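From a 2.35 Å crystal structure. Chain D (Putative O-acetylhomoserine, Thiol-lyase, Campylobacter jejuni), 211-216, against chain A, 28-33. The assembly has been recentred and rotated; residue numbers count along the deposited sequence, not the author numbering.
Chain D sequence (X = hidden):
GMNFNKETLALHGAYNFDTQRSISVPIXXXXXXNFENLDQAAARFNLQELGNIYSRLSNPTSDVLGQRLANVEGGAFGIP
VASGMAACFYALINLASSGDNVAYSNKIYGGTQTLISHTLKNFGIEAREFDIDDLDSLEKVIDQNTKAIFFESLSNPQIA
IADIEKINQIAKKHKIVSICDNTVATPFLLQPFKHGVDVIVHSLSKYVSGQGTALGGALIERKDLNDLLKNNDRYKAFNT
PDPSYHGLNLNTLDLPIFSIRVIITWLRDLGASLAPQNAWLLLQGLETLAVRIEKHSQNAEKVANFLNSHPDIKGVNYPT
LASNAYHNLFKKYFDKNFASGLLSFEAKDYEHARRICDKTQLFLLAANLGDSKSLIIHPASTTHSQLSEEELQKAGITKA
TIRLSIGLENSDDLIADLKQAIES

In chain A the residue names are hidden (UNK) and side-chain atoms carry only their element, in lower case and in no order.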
# COMPACT_ATOMS: atom_id res chain seq x y z
N GLN D 211 1.98 13.13 -8.94
CA GLN D 211 0.71 13.23 -8.26
C GLN D 211 0.71 13.58 -6.77
O GLN D 211 -0.30 13.41 -6.09
CB GLN D 211 -0.05 11.92 -8.50
CG GLN D 211 -0.41 11.78 -9.98
CD GLN D 211 -1.18 10.53 -10.30
OE1 GLN D 211 -0.65 9.43 -10.31
NE2 GLN D 211 -2.43 10.72 -10.68
N GLY D 212 1.85 14.02 -6.27
CA GLY D 212 2.00 14.39 -4.86
C GLY D 212 1.73 13.27 -3.87
O GLY D 212 1.29 13.52 -2.75
N THR D 213 2.07 12.05 -4.26
CA THR D 213 1.81 10.89 -3.41
C THR D 213 2.97 10.06 -2.92
O THR D 213 2.79 9.27 -2.03
CB THR D 213 0.89 9.92 -4.15
OG1 THR D 213 1.47 9.54 -5.40
CG2 THR D 213 -0.45 10.60 -4.45
N ALA D 214 4.15 10.20 -3.47
CA ALA D 214 5.24 9.40 -2.99
C ALA D 214 6.52 10.17 -2.92
O ALA D 214 7.11 10.56 -3.93
CB ALA D 214 5.42 8.19 -3.86
N LEU D 215 6.97 10.35 -1.70
CA LEU D 215 8.17 11.04 -1.44
C LEU D 215 9.29 10.07 -1.85
O LEU D 215 9.24 8.89 -1.57
CB LEU D 215 8.28 11.33 0.07
CG LEU D 215 9.42 12.26 0.50
CD1 LEU D 215 9.16 13.64 -0.11
CD2 LEU D 215 9.51 12.38 2.00
N GLY D 216 10.33 10.59 -2.47
CA GLY D 216 11.47 9.77 -2.90
C GLY D 216 12.56 10.51 -3.66
O GLY D 216 12.36 11.60 -4.16
N UNK A 28 -2.17 8.43 4.77
CA UNK A 28 -1.96 9.68 4.04
C UNK A 28 -0.83 9.52 3.04
O UNK A 28 0.27 10.01 3.27
c UNK A 28 -5.37 11.78 7.18
c UNK A 28 -4.45 10.92 7.73
c UNK A 28 -3.99 12.07 5.27
o UNK A 28 -6.51 12.08 7.86
c UNK A 28 -3.29 10.63 7.04
c UNK A 28 -5.16 12.34 5.96
c UNK A 28 -3.02 11.21 5.79
c UNK A 28 -1.75 10.87 5.00
N UNK A 29 -1.14 8.83 1.93
CA UNK A 29 -0.18 8.58 0.85
C UNK A 29 -0.19 9.93 0.13
O UNK A 29 -0.83 10.13 -0.91
c UNK A 29 1.67 6.40 -0.30
c UNK A 29 -0.61 7.40 -0.03
n UNK A 29 2.85 6.98 -0.51
c UNK A 29 0.48 6.98 -1.01
o UNK A 29 1.54 5.41 0.40
N UNK A 30 0.55 10.85 0.73
CA UNK A 30 0.60 12.21 0.30
C UNK A 30 1.83 12.98 0.76
O UNK A 30 2.33 12.78 1.87
c UNK A 30 -0.58 12.83 1.06
o UNK A 30 -1.21 14.72 -0.26
c UNK A 30 -0.74 14.30 0.81
n UNK A 30 -0.53 15.09 1.86
N UNK A 31 2.29 13.90 -0.08
CA UNK A 31 3.48 14.71 0.26
C UNK A 31 3.20 16.14 0.68
O UNK A 31 3.96 16.70 1.48
o UNK A 31 3.79 15.26 -2.07
c UNK A 31 4.47 14.79 -0.89
c UNK A 31 5.00 13.43 -1.17
N UNK A 32 2.13 16.75 0.16
CA UNK A 32 1.82 18.15 0.50
C UNK A 32 0.41 18.41 1.04
O UNK A 32 -0.48 17.58 0.89
c UNK A 32 2.10 19.05 -0.70
N UNK A 33 0.25 19.60 1.61
CA UNK A 33 -0.97 20.01 2.22
C UNK A 33 -1.42 21.36 1.76
O UNK A 33 -0.64 22.27 1.49
c UNK A 33 -0.53 16.30 4.85
c UNK A 33 1.69 17.12 4.45
o UNK A 33 1.32 14.85 5.12
c UNK A 33 -0.18 18.60 4.14
c UNK A 33 1.19 18.36 4.13
c UNK A 33 -1.03 17.54 4.51
c UNK A 33 0.81 16.09 4.80
c UNK A 33 -0.74 19.97 3.74
O HOH W 1 0.17 15.92 -1.96

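Position 28 carries one carbon leading into a six-carbon ring that bears a single oxygen, and none of it comes near the chain D stretch. A hydroxylated six-membered ring is tyrosine: Tyr A28 belongs to the setting of the contact, not to the contact itself.

Position 29 has three carbons in an unbranched run, the third carrying one oxygen and one nitrogen, and that nitrogen lies 2.7 Å from Thr D213 O. This is a carboxamide on a two-carbon arm, so the residue is glutamine. The CA-to-CB bond of Gln A29 points sideways, yet the arm, with chi1 t and chi2 p, brings its end nearer to chain D. There NE2 donates to Thr D213 O with a nearly straight N-H...O angle of 172°.

Position 30 has two carbons, the second with one oxygen and one nitrogen. Its CA-to-CB bond points away from chain D, and the backbone faces the partner instead, with the CA of position 30 lying 3.4 Å from Gly D212 O in a CA-H...O contact. The side chain is the same amide on a shorter arm, hence asparagine. That of Asn A30 works within its own stretch, ND2 donating to the backbone O of position 32 at 2.7 Å.

At position 31 a single carbon branches into one oxygen and one carbon. The CA-to-CB bond points toward chain D, and the branch carbon packs 3.7 Å from Leu D215 N and 4.1 Å from Leu D215 CB. A hydroxyl and a methyl on one carbon make threonine. Thr A31 has the largest covered area of either stretch, its N donates to Gly D212 O at 2.9 Å, and the packing carbon is the methyl CG2.

Position 32 shows one side-chain carbon and nothing beyond it, and that carbon touches nothing on the chain D stretch: alanine. Ala A32 N donates to water 1 at 3.0 Å from its O, and the same water O lies 2.8 Å from Gly D212 O.

Position 33 again has one carbon and a six-carbon ring bearing an oxygen, and the ring stays out of reach of chain D. It is Tyr A33.

The contact is built on backbone acceptors. Two successive carbonyls, those of Gly D212 and Thr D213, receive a main-chain NH and a side-chain amide respectively, so polar recognition here asks little of chain D's side chains. Gly D212 has a positive phi of 61°, a conformation that favours glycine, and an ideal CB there would lie 3.7 Å from Thr A31 OG1. The rule to read is economical: present bare carbonyls, meet them with one NH and one reaching amide, and let a threonine methyl pack alongside.

Chain A (28-33) YQNTAY
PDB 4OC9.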